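Local coordinates for EvpC (Edwardsiella tarda, PDB 3EAA), which is a secreted Hcp-family protein of the type VI secretion system that probably assembles as six-membered rings into the tube of the secretion apparatus, at residues K51-S55 / G154-I158; F95-I99 / Y137-D141; K11-E15 / M63-S67. All coordinates share one frame; numbering follows the deposited sequence.

Interaction 1. Residues K51-S55 / G154-I158; sequences KAMMS and GWSLI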
ATOM      1  N   LYS A  51     -22.889 -21.679  -7.419  1.00 26.00           N
ATOM      2  CA  LYS A  51     -22.081 -22.244  -8.419  1.00 15.02           C
ATOM      3  C   LYS A  51     -20.740 -22.430  -7.915  1.00 16.26           C
ATOM      4  O   LYS A  51     -20.315 -21.758  -7.065  1.00 19.22           O
ATOM      5  CB  LYS A  51     -21.979 -21.228  -9.498  1.00 24.82           C
ATOM      6  CG  LYS A  51     -22.238 -21.673 -10.796  1.00 36.24           C
ATOM      7  CD  LYS A  51     -21.011 -21.683 -11.499  1.00 23.45           C
ATOM      8  CE  LYS A  51     -20.747 -22.969 -12.052  1.00 48.91           C
ATOM      9  NZ  LYS A  51     -19.341 -23.066 -12.285  1.00 50.94           N
ATOM     10  N   ALA A  52     -20.047 -23.337  -8.533  1.00 20.91           N
ATOM     11  CA  ALA A  52     -18.679 -23.663  -8.261  1.00 22.76           C
ATOM     12  C   ALA A  52     -17.650 -22.920  -9.003  1.00 28.04           C
ATOM     13  O   ALA A  52     -17.725 -22.797 -10.166  1.00 38.34           O
ATOM     14  CB  ALA A  52     -18.497 -25.028  -8.524  1.00 28.22           C
HETATM   15  N   MSE A  53     -16.624 -22.476  -8.339  1.00 23.91           N
HETATM   16  CA  MSE A  53     -15.576 -21.989  -9.120  1.00 20.25           C
HETATM   17  C   MSE A  53     -14.184 -22.053  -8.787  1.00 22.88           C
HETATM   18  O   MSE A  53     -13.833 -22.018  -7.672  1.00 19.71           O
HETATM   19  CB  MSE A  53     -15.911 -20.713  -9.757  1.00 47.89           C
HETATM   20  CG  MSE A  53     -15.082 -20.441 -10.966  1.00 79.46           C
HETATM   21 SE   MSE A  53     -16.268 -19.898 -12.853  1.00128.51          SE
HETATM   22  CE  MSE A  53     -14.080 -20.553 -13.024  1.00105.95           C
HETATM   23  N   MSE A  54     -13.392 -22.062  -9.841  1.00 30.39           N
HETATM   24  CA  MSE A  54     -11.978 -22.288  -9.810  1.00 24.81           C
HETATM   25  C   MSE A  54     -11.136 -21.214 -10.419  1.00 18.19           C
HETATM   26  O   MSE A  54     -11.532 -20.517 -11.291  1.00 19.46           O
HETATM   27  CB  MSE A  54     -11.650 -23.662 -10.350  1.00 23.43           C
HETATM   28  CG  MSE A  54     -12.579 -24.667  -9.982  1.00 21.30           C
HETATM   29 SE   MSE A  54     -12.333 -26.491 -11.311  1.00 50.87          SE
HETATM   30  CE  MSE A  54     -11.174 -26.355  -9.378  1.00 30.12           C
ATOM     31  N   SER A  55      -9.930 -21.101  -9.914  1.00 19.65           N
ATOM     32  CA  SER A  55      -8.971 -20.115 -10.367  1.00 25.25           C
ATOM     33  C   SER A  55      -7.859 -20.540 -11.272  1.00 22.22           C
ATOM     34  O   SER A  55      -7.546 -21.666 -11.348  1.00 21.71           O
ATOM     35  CB  SER A  55      -8.422 -19.284  -9.222  1.00 16.36           C
ATOM     36  OG  SER A  55      -7.224 -19.755  -8.766  1.00 17.23           O
ATOM     37  N   GLY A 154     -11.200 -34.246  -7.530  1.00 20.76           N
ATOM     38  CA  GLY A 154     -11.072 -33.139  -8.448  1.00 20.08           C
ATOM     39  C   GLY A 154     -12.408 -32.657  -8.946  1.00 19.03           C
ATOM     40  O   GLY A 154     -13.414 -32.833  -8.278  1.00 18.96           O
ATOM     41  N   TRP A 155     -12.421 -32.060 -10.131  1.00 21.12           N
ATOM     42  CA  TRP A 155     -13.626 -31.407 -10.613  1.00 20.16           C
ATOM     43  C   TRP A 155     -13.480 -30.972 -12.065  1.00 19.02           C
ATOM     44  O   TRP A 155     -12.367 -30.810 -12.563  1.00 19.33           O
ATOM     45  CB  TRP A 155     -13.936 -30.215  -9.715  1.00 15.28           C
ATOM     46  CG  TRP A 155     -15.161 -29.459 -10.063  1.00 16.49           C
ATOM     47  CD1 TRP A 155     -15.275 -28.471 -10.994  1.00 18.67           C
ATOM     48  CD2 TRP A 155     -16.456 -29.591  -9.461  1.00 19.09           C
ATOM     49  NE1 TRP A 155     -16.561 -27.990 -11.021  1.00 22.45           N
ATOM     50  CE2 TRP A 155     -17.306 -28.663 -10.090  1.00 21.77           C
ATOM     51  CE3 TRP A 155     -16.975 -30.413  -8.456  1.00 18.52           C
ATOM     52  CZ2 TRP A 155     -18.650 -28.531  -9.753  1.00 26.67           C
ATOM     53  CZ3 TRP A 155     -18.314 -30.279  -8.120  1.00 21.91           C
ATOM     54  CH2 TRP A 155     -19.135 -29.348  -8.767  1.00 27.31           C
ATOM     55  N   SER A 156     -14.614 -30.805 -12.743  1.00 18.94           N
ATOM     56  CA  SER A 156     -14.626 -30.413 -14.151  1.00 19.78           C
ATOM     57  C   SER A 156     -15.565 -29.261 -14.427  1.00 24.50           C
ATOM     58  O   SER A 156     -16.728 -29.300 -14.045  1.00 28.62           O
ATOM     59  CB  SER A 156     -15.054 -31.578 -15.033  1.00 25.57           C
ATOM     60  OG  SER A 156     -15.376 -31.129 -16.342  1.00 22.46           O
ATOM     61  N   LEU A 157     -15.061 -28.258 -15.138  1.00 28.91           N
ATOM     62  CA  LEU A 157     -15.849 -27.098 -15.523  1.00 23.40           C
ATOM     63  C   LEU A 157     -16.649 -27.342 -16.793  1.00 28.70           C
ATOM     64  O   LEU A 157     -17.401 -26.471 -17.231  1.00 34.15           O
ATOM     65  CB  LEU A 157     -14.939 -25.886 -15.707  1.00 32.26           C
ATOM     66  CG  LEU A 157     -14.232 -25.425 -14.432  1.00 32.09           C
ATOM     67  CD1 LEU A 157     -13.155 -24.397 -14.745  1.00 17.51           C
ATOM     68  CD2 LEU A 157     -15.242 -24.884 -13.422  1.00 26.47           C
ATOM     69  N   ILE A 158     -16.492 -28.520 -17.390  1.00 22.79           N
ATOM     70  CA  ILE A 158     -17.302 -28.859 -18.550  1.00 27.42           C
ATOM     71  C   ILE A 158     -18.602 -29.539 -18.109  1.00 34.95           C
ATOM     72  O   ILE A 158     -19.623 -29.453 -18.790  1.00 36.45           O
ATOM     73  CB  ILE A 158     -16.557 -29.774 -19.545  1.00 29.98           C
ATOM     74  CG1 ILE A 158     -15.044 -29.607 -19.434  1.00 27.41           C
ATOM     75  CG2 ILE A 158     -17.005 -29.484 -20.966  1.00 40.71           C
ATOM     76  CD1 ILE A 158     -14.281 -30.360 -20.511  1.00 24.56           C
TER

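Interaction 2. Residues F95-I99 / Y137-D141; sequences FAFCI and YVPQD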
ATOM      1  N   PHE A  95       9.702 -37.847  -2.694  1.00 38.60           N
ATOM      2  CA  PHE A  95       8.441 -38.179  -3.348  1.00 33.82           C
ATOM      3  C   PHE A  95       7.475 -36.991  -3.366  1.00 31.40           C
ATOM      4  O   PHE A  95       7.632 -36.015  -2.630  1.00 23.68           O
ATOM      5  CB  PHE A  95       7.782 -39.379  -2.678  1.00 30.42           C
ATOM      6  CG  PHE A  95       7.316 -39.106  -1.285  1.00 29.01           C
ATOM      7  CD1 PHE A  95       6.014 -38.724  -1.045  1.00 21.12           C
ATOM      8  CD2 PHE A  95       8.185 -39.223  -0.215  1.00 33.35           C
ATOM      9  CE1 PHE A  95       5.585 -38.469   0.228  1.00 24.39           C
ATOM     10  CE2 PHE A  95       7.760 -38.973   1.060  1.00 27.23           C
ATOM     11  CZ  PHE A  95       6.458 -38.594   1.284  1.00 32.75           C
ATOM     12  N   ALA A  96       6.468 -37.086  -4.221  1.00 25.31           N
ATOM     13  CA  ALA A  96       5.518 -36.005  -4.394  1.00 26.30           C
ATOM     14  C   ALA A  96       4.360 -36.142  -3.420  1.00 21.89           C
ATOM     15  O   ALA A  96       3.523 -37.027  -3.552  1.00 21.02           O
ATOM     16  CB  ALA A  96       5.014 -35.981  -5.817  1.00 21.94           C
ATOM     17  N   PHE A  97       4.306 -35.250  -2.445  1.00 19.44           N
ATOM     18  CA  PHE A  97       3.283 -35.334  -1.420  1.00 19.54           C
ATOM     19  C   PHE A  97       2.045 -34.612  -1.883  1.00 16.77           C
ATOM     20  O   PHE A  97       1.054 -34.522  -1.169  1.00 22.39           O
ATOM     21  CB  PHE A  97       3.790 -34.740  -0.109  1.00 15.78           C
ATOM     22  CG  PHE A  97       4.310 -33.351  -0.248  1.00 19.49           C
ATOM     23  CD1 PHE A  97       3.496 -32.269   0.002  1.00 26.03           C
ATOM     24  CD2 PHE A  97       5.613 -33.121  -0.640  1.00 28.48           C
ATOM     25  CE1 PHE A  97       3.974 -30.986  -0.125  1.00 20.50           C
ATOM     26  CE2 PHE A  97       6.100 -31.834  -0.775  1.00 19.63           C
ATOM     27  CZ  PHE A  97       5.277 -30.770  -0.517  1.00 17.00           C
ATOM     28  N   CYS A  98       2.103 -34.095  -3.097  1.00 16.52           N
ATOM     29  CA  CYS A  98       0.957 -33.415  -3.670  1.00 19.99           C
ATOM     30  C   CYS A  98       1.031 -33.457  -5.174  1.00 16.37           C
ATOM     31  O   CYS A  98       1.960 -32.923  -5.770  1.00 24.10           O
ATOM     32  CB  CYS A  98       0.910 -31.964  -3.214  1.00 22.95           C
ATOM     33  SG  CYS A  98      -0.529 -31.105  -3.846  1.00 25.83           S
ATOM     34  N   ILE A  99       0.051 -34.096  -5.793  1.00 15.98           N
ATOM     35  CA  ILE A  99       0.094 -34.266  -7.238  1.00 21.03           C
ATOM     36  C   ILE A  99      -1.116 -33.637  -7.885  1.00 20.55           C
ATOM     37  O   ILE A  99      -2.220 -34.139  -7.761  1.00 23.05           O
ATOM     38  CB  ILE A  99       0.161 -35.747  -7.647  1.00 25.18           C
ATOM     39  CG1 ILE A  99       1.320 -36.452  -6.931  1.00 21.74           C
ATOM     40  CG2 ILE A  99       0.276 -35.876  -9.169  1.00 23.54           C
ATOM     41  CD1 ILE A  99       1.012 -36.834  -5.474  1.00 21.53           C
ATOM     42  N   TYR A 137      -3.019 -35.996  -2.506  1.00 18.28           N
ATOM     43  CA  TYR A 137      -2.053 -35.662  -1.474  1.00 14.33           C
ATOM     44  C   TYR A 137      -1.498 -36.950  -0.865  1.00 28.51           C
ATOM     45  O   TYR A 137      -2.171 -37.981  -0.851  1.00 29.86           O
ATOM     46  CB  TYR A 137      -2.743 -34.857  -0.379  1.00 18.38           C
ATOM     47  CG  TYR A 137      -1.908 -34.639   0.871  1.00 27.99           C
ATOM     48  CD1 TYR A 137      -1.021 -33.575   0.948  1.00 29.27           C
ATOM     49  CD2 TYR A 137      -2.021 -35.481   1.975  1.00 17.44           C
ATOM     50  CE1 TYR A 137      -0.261 -33.355   2.075  1.00 29.15           C
ATOM     51  CE2 TYR A 137      -1.261 -35.271   3.112  1.00 26.95           C
ATOM     52  CZ  TYR A 137      -0.379 -34.199   3.158  1.00 32.32           C
ATOM     53  OH  TYR A 137       0.397 -33.957   4.277  1.00 20.78           O
ATOM     54  N   VAL A 138      -0.278 -36.886  -0.350  1.00 21.97           N
ATOM     55  CA  VAL A 138       0.329 -38.027   0.318  1.00 20.85           C
ATOM     56  C   VAL A 138       1.031 -37.583   1.594  1.00 25.98           C
ATOM     57  O   VAL A 138       1.937 -36.753   1.541  1.00 34.99           O
ATOM     58  CB  VAL A 138       1.359 -38.723  -0.593  1.00 23.42           C
ATOM     59  CG1 VAL A 138       2.130 -39.770   0.169  1.00 23.95           C
ATOM     60  CG2 VAL A 138       0.673 -39.349  -1.795  1.00 35.75           C
ATOM     61  N   PRO A 139       0.612 -38.128   2.750  1.00 21.86           N
ATOM     62  CA  PRO A 139       1.261 -37.937   4.052  1.00 22.27           C
ATOM     63  C   PRO A 139       2.680 -38.499   4.067  1.00 32.18           C
ATOM     64  O   PRO A 139       3.082 -39.183   3.122  1.00 34.62           O
ATOM     65  CB  PRO A 139       0.381 -38.760   4.994  1.00 19.53           C
ATOM     66  CG  PRO A 139      -0.331 -39.699   4.097  1.00 26.12           C
ATOM     67  CD  PRO A 139      -0.635 -38.883   2.903  1.00 25.64           C
ATOM     68  N   GLN A 140       3.424 -38.225   5.135  1.00 29.28           N
ATOM     69  CA  GLN A 140       4.788 -38.729   5.270  1.00 27.43           C
ATOM     70  C   GLN A 140       5.024 -39.267   6.681  1.00 29.97           C
ATOM     71  O   GLN A 140       4.727 -38.596   7.673  1.00 30.21           O
ATOM     72  CB  GLN A 140       5.801 -37.627   4.936  1.00 36.59           C
ATOM     73  CG  GLN A 140       7.242 -38.099   4.740  1.00 37.98           C
ATOM     74  CD  GLN A 140       8.207 -36.958   4.413  1.00 35.98           C
ATOM     75  OE1 GLN A 140       9.176 -37.135   3.670  1.00 30.79           O
ATOM     76  NE2 GLN A 140       7.942 -35.780   4.969  1.00 37.52           N
ATOM     77  N   ASP A 141       5.545 -40.488   6.763  1.00 48.51           N
ATOM     78  CA  ASP A 141       5.867 -41.104   8.048  1.00 63.65           C
ATOM     79  C   ASP A 141       7.024 -40.374   8.721  1.00 49.58           C
ATOM     80  O   ASP A 141       8.089 -40.217   8.128  1.00 51.36           O
ATOM     81  CB  ASP A 141       6.204 -42.592   7.871  1.00 37.05           C
TER

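Interaction 3. Residues K11-E15 / M63-S67; sequences KVDGE and MDCAS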
ATOM      1  N   LYS A  11       4.906 -32.229 -24.655  1.00 26.58           N
ATOM      2  CA  LYS A  11       5.841 -31.802 -25.700  1.00 34.30           C
ATOM      3  C   LYS A  11       6.371 -30.387 -25.451  1.00 30.51           C
ATOM      4  O   LYS A  11       6.304 -29.529 -26.328  1.00 37.22           O
ATOM      5  CB  LYS A  11       5.220 -31.920 -27.104  1.00 32.63           C
ATOM      6  CG  LYS A  11       5.320 -33.326 -27.738  1.00 53.37           C
ATOM      7  CD  LYS A  11       4.789 -33.379 -29.185  1.00 30.66           C
ATOM      8  CE  LYS A  11       3.263 -33.346 -29.233  1.00 53.23           C
ATOM      9  NZ  LYS A  11       2.713 -33.157 -30.609  1.00 68.27           N
ATOM     10  N   VAL A  12       6.892 -30.154 -24.248  1.00 28.58           N
ATOM     11  CA  VAL A  12       7.418 -28.847 -23.849  1.00 24.85           C
ATOM     12  C   VAL A  12       8.544 -29.004 -22.829  1.00 22.21           C
ATOM     13  O   VAL A  12       8.359 -28.780 -21.636  1.00 22.36           O
ATOM     14  CB  VAL A  12       6.324 -27.922 -23.254  1.00 26.54           C
ATOM     15  CG1 VAL A  12       6.923 -26.580 -22.848  1.00 25.88           C
ATOM     16  CG2 VAL A  12       5.194 -27.709 -24.245  1.00 15.69           C
ATOM     17  N   ASP A  13       9.719 -29.386 -23.307  1.00 26.15           N
ATOM     18  CA  ASP A  13      10.842 -29.676 -22.420  1.00 30.75           C
ATOM     19  C   ASP A  13      11.292 -28.477 -21.601  1.00 25.50           C
ATOM     20  O   ASP A  13      11.714 -27.464 -22.148  1.00 26.25           O
ATOM     21  CB  ASP A  13      12.039 -30.215 -23.208  1.00 30.21           C
ATOM     22  CG  ASP A  13      11.695 -31.428 -24.037  1.00 24.33           C
ATOM     23  OD1 ASP A  13      10.997 -32.318 -23.515  1.00 41.94           O
ATOM     24  OD2 ASP A  13      12.119 -31.493 -25.209  1.00 23.35           O
ATOM     25  N   GLY A  14      11.224 -28.617 -20.285  1.00 21.96           N
ATOM     26  CA  GLY A  14      11.831 -27.653 -19.390  1.00 20.73           C
ATOM     27  C   GLY A  14      13.288 -28.021 -19.204  1.00 23.38           C
ATOM     28  O   GLY A  14      13.897 -28.601 -20.100  1.00 28.48           O
ATOM     29  N   GLU A  15      13.840 -27.722 -18.034  1.00 22.33           N
ATOM     30  CA  GLU A  15      15.278 -27.827 -17.826  1.00 24.38           C
ATOM     31  C   GLU A  15      15.683 -28.659 -16.604  1.00 21.27           C
ATOM     32  O   GLU A  15      16.868 -28.796 -16.313  1.00 17.67           O
ATOM     33  CB  GLU A  15      15.846 -26.413 -17.689  1.00 36.25           C
ATOM     34  CG  GLU A  15      17.227 -26.198 -18.260  1.00 39.00           C
ATOM     35  CD  GLU A  15      17.394 -24.790 -18.775  1.00 40.42           C
ATOM     36  OE1 GLU A  15      18.298 -24.081 -18.288  1.00 49.94           O
ATOM     37  OE2 GLU A  15      16.608 -24.391 -19.663  1.00 25.33           O
HETATM   38  N   MSE A  63      13.757 -17.980 -16.322  1.00 21.54           N
HETATM   39  CA  MSE A  63      13.816 -18.269 -17.739  1.00 20.28           C
HETATM   40  C   MSE A  63      14.506 -19.592 -17.931  1.00 21.72           C
HETATM   41  O   MSE A  63      15.526 -19.884 -17.305  1.00 23.81           O
HETATM   42  CB  MSE A  63      14.606 -17.199 -18.482  1.00 22.00           C
HETATM   43  CG  MSE A  63      13.746 -16.135 -19.130  1.00 40.51           C
HETATM   44 SE   MSE A  63      14.663 -15.259 -20.612  1.00 72.95          SE
HETATM   45  CE  MSE A  63      13.101 -14.408 -21.430  1.00 25.94           C
ATOM     46  N   ASP A  64      13.959 -20.399 -18.813  1.00 20.74           N
ATOM     47  CA  ASP A  64      14.653 -21.603 -19.196  1.00 32.34           C
ATOM     48  C   ASP A  64      14.414 -21.866 -20.668  1.00 24.50           C
ATOM     49  O   ASP A  64      14.219 -20.945 -21.457  1.00 17.33           O
ATOM     50  CB  ASP A  64      14.195 -22.776 -18.337  1.00 21.05           C
ATOM     51  CG  ASP A  64      12.737 -22.707 -18.023  1.00 18.85           C
ATOM     52  OD1 ASP A  64      11.955 -22.486 -18.969  1.00 26.38           O
ATOM     53  OD2 ASP A  64      12.372 -22.872 -16.842  1.00 11.08           O
ATOM     54  N   CYS A  65      14.436 -23.137 -21.022  1.00 22.56           N
ATOM     55  CA  CYS A  65      14.286 -23.560 -22.394  1.00 28.58           C
ATOM     56  C   CYS A  65      12.815 -23.607 -22.758  1.00 22.55           C
ATOM     57  O   CYS A  65      12.462 -23.807 -23.918  1.00 22.35           O
ATOM     58  CB  CYS A  65      14.875 -24.954 -22.540  1.00 26.43           C
ATOM     59  SG  CYS A  65      14.305 -26.055 -21.249  1.00 42.43           S
ATOM     60  N   ALA A  66      11.955 -23.449 -21.760  1.00 13.28           N
ATOM     61  CA  ALA A  66      10.528 -23.549 -22.009  1.00 18.33           C
ATOM     62  C   ALA A  66       9.964 -22.179 -22.312  1.00 16.83           C
ATOM     63  O   ALA A  66       8.922 -22.057 -22.953  1.00 12.65           O
ATOM     64  CB  ALA A  66       9.828 -24.157 -20.828  1.00 29.41           C
ATOM     65  N   SER A  67      10.673 -21.156 -21.847  1.00 13.42           N
ATOM     66  CA  SER A  67      10.258 -19.778 -22.040  1.00 13.39           C
ATOM     67  C   SER A  67       9.646 -19.559 -23.410  1.00 14.81           C
ATOM     68  O   SER A  67       8.461 -19.249 -23.524  1.00 12.35           O
ATOM     69  CB  SER A  67      11.444 -18.841 -21.864  1.00 17.49           C
ATOM     70  OG  SER A  67      12.133 -19.148 -20.671  1.00 35.11           O
TER

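Interaction 1. Residues K51-S55 / G154-I158
Ser156 OG, placed between the two residues that press on Met54, namely Trp155 and Leu157, is held by three groups. It accepts from Ile158 N at 3.0 Å with an N-H...O angle of 149°, which makes an ST turn just where strand 154-156 ends. It also bonds to Glu132 OE2 and receives a weak bond from Thr159 N. Ser156 itself points away from 51-55, so these bonds lie behind the backbone, and Trp155 and Leu157 supply the contact.

Met54, built as selenomethionine, is the one residue of 51-55 that meets both Trp155 and Leu157. Its CG lies anti to the carbonyl carbon (chi1 -38°) and chi2 is extended, which carries SE between the two. SE lies 3.6 Å from Trp155 CD1, the corner of the five-membered ring next to the indole nitrogen. This is a Met-aromatic contact with an oblique approach, the selenium standing 66° off the ring normal. On the leucine, the same atom meets the branch point, with Met54 SE to Leu157 CG at 3.8 Å, and both methyls lie close by.

No hydrogen bond spans the two segments. They belong to the two different antiparallel sheets of the Hcp fold, strand 52-62 in one and strand 154-156 in the other, and it is apolar side chains that fill the junction. Ala52, two residues before Met54 and also directed at 154-158, sets its CB 3.7 Å from Trp155 CZ2, on the benzene half of the indole. Met53 starts off in the other direction, yet its methyl swings back to Leu157, with CE to CD1 at 4.3 Å. Val75 of a neighbouring subunit packs on both Met54 and Trp155, while Met40 and Ser42 of another subunit reach Met53 and Leu157 respectively.

Interaction 2. Residues F95-I99 / Y137-D141
Phe95, Val138 and Phe97 are the residues most covered here. Phe95 has its CG in the crowded position between backbone N and carbonyl carbon (chi1 67°), which directs the ring at 137-141. There CE1 meets Val138 CG1 at 3.7 Å. Further round the same ring, CZ rests 3.6 Å from Gln140 CG, and Gln140 CB lies in the ring plane at the edge. The extended glutamine chain runs on past the ring, its amide turned 80° from the phenyl plane.

Phe97 contributes through both backbone and side chain. Its O accepts from Val138 N at 2.8 Å, a nearly straight bond with an N-H...O angle of 160°, next to a single bridge between Cys98 and Tyr137. The edge of the Phe97 ring faces Tyr137, CD1 to CE1 at 4.4 Å, and Pro122 of a neighbouring subunit packs on the ring.

The chain turns a corner at Phe97, within strand 96-102; this strand lies between strands 80-88 and 132-134. Cys98 makes backbone hydrogen bonds with Ile87 and Ile99 with Glu136, so 137-141 carries on from strand 132-134 as a loop laid along the start of strand 96-102.

Interaction 3. Residues K11-E15 / M63-S67
Val12 makes the first touch, its CG1 branch lying 4.3 Å from Ala66 CB, a loose apolar meeting to which Ile25 of strand 25-27 adds by touching Ala66 as well. At Asp13 it is the backbone that takes part: the carboxylate leads away, while the carbonyl oxygen faces Ala66 CB at 4.0 Å. Gly14 brings its backbone close to the same methyl, CA to Ala66 CB being 4.3 Å, and here the two backbones, CA to CA, come nearest. The Cys65 side chain is turned toward this part of the loop too.

Glu15, the last of the five, turns its side chain toward 63-67. Its chain bends at chi2 and carries OE2 back to Cys65 N at 2.9 Å, a weak bond whose N-H...O angle is only 120°. The Glu15 and Asp64 side chains run antiparallel alongside each other, the two carboxylate planes 67° apart. Glu15 OE2 and Asp64 OD1 stay 5.1 Å from each other, and Lys61, which forms a salt bridge with Asp64 OD1, probably offsets some of the like charge. Tyr137 of a neighbouring subunit packs on Glu15, so this end of the loop also lies at a subunit interface.

Asp64 OD1 has work of its own: it accepts from Ala66 N at 3.0 Å, on the anti side and somewhat out of the carboxylate plane, and more weakly from Ser67 N. Accepting from the amide two residues on makes an Asx turn, and the pair of bonds caps the turn that leads into helix 67-76, a capped helix start with the loop after strand 4-9 laid across it.

From the N terminus, strand 4-9 runs into 11-15, which waits until 63-67 to close interaction 3. Before that happens, 51-55 has already opened interaction 1, so these two cross. The chain then continues through helix 67-76 to 95-99, and interaction 2 closes at 137-141, in series after interaction 3 and nested inside the long loop that 154-158 finally completes. Interaction 1 joins strands of the two sheets, interaction 3 ties the loop after strand 4-9 to the helix start, and interaction 2 ties the start of strand 96-102, in the middle of the seven-stranded sheet, to the loop that follows strand 132-134. Interactions 1 and 3 lie on opposite sides of the chain's centre.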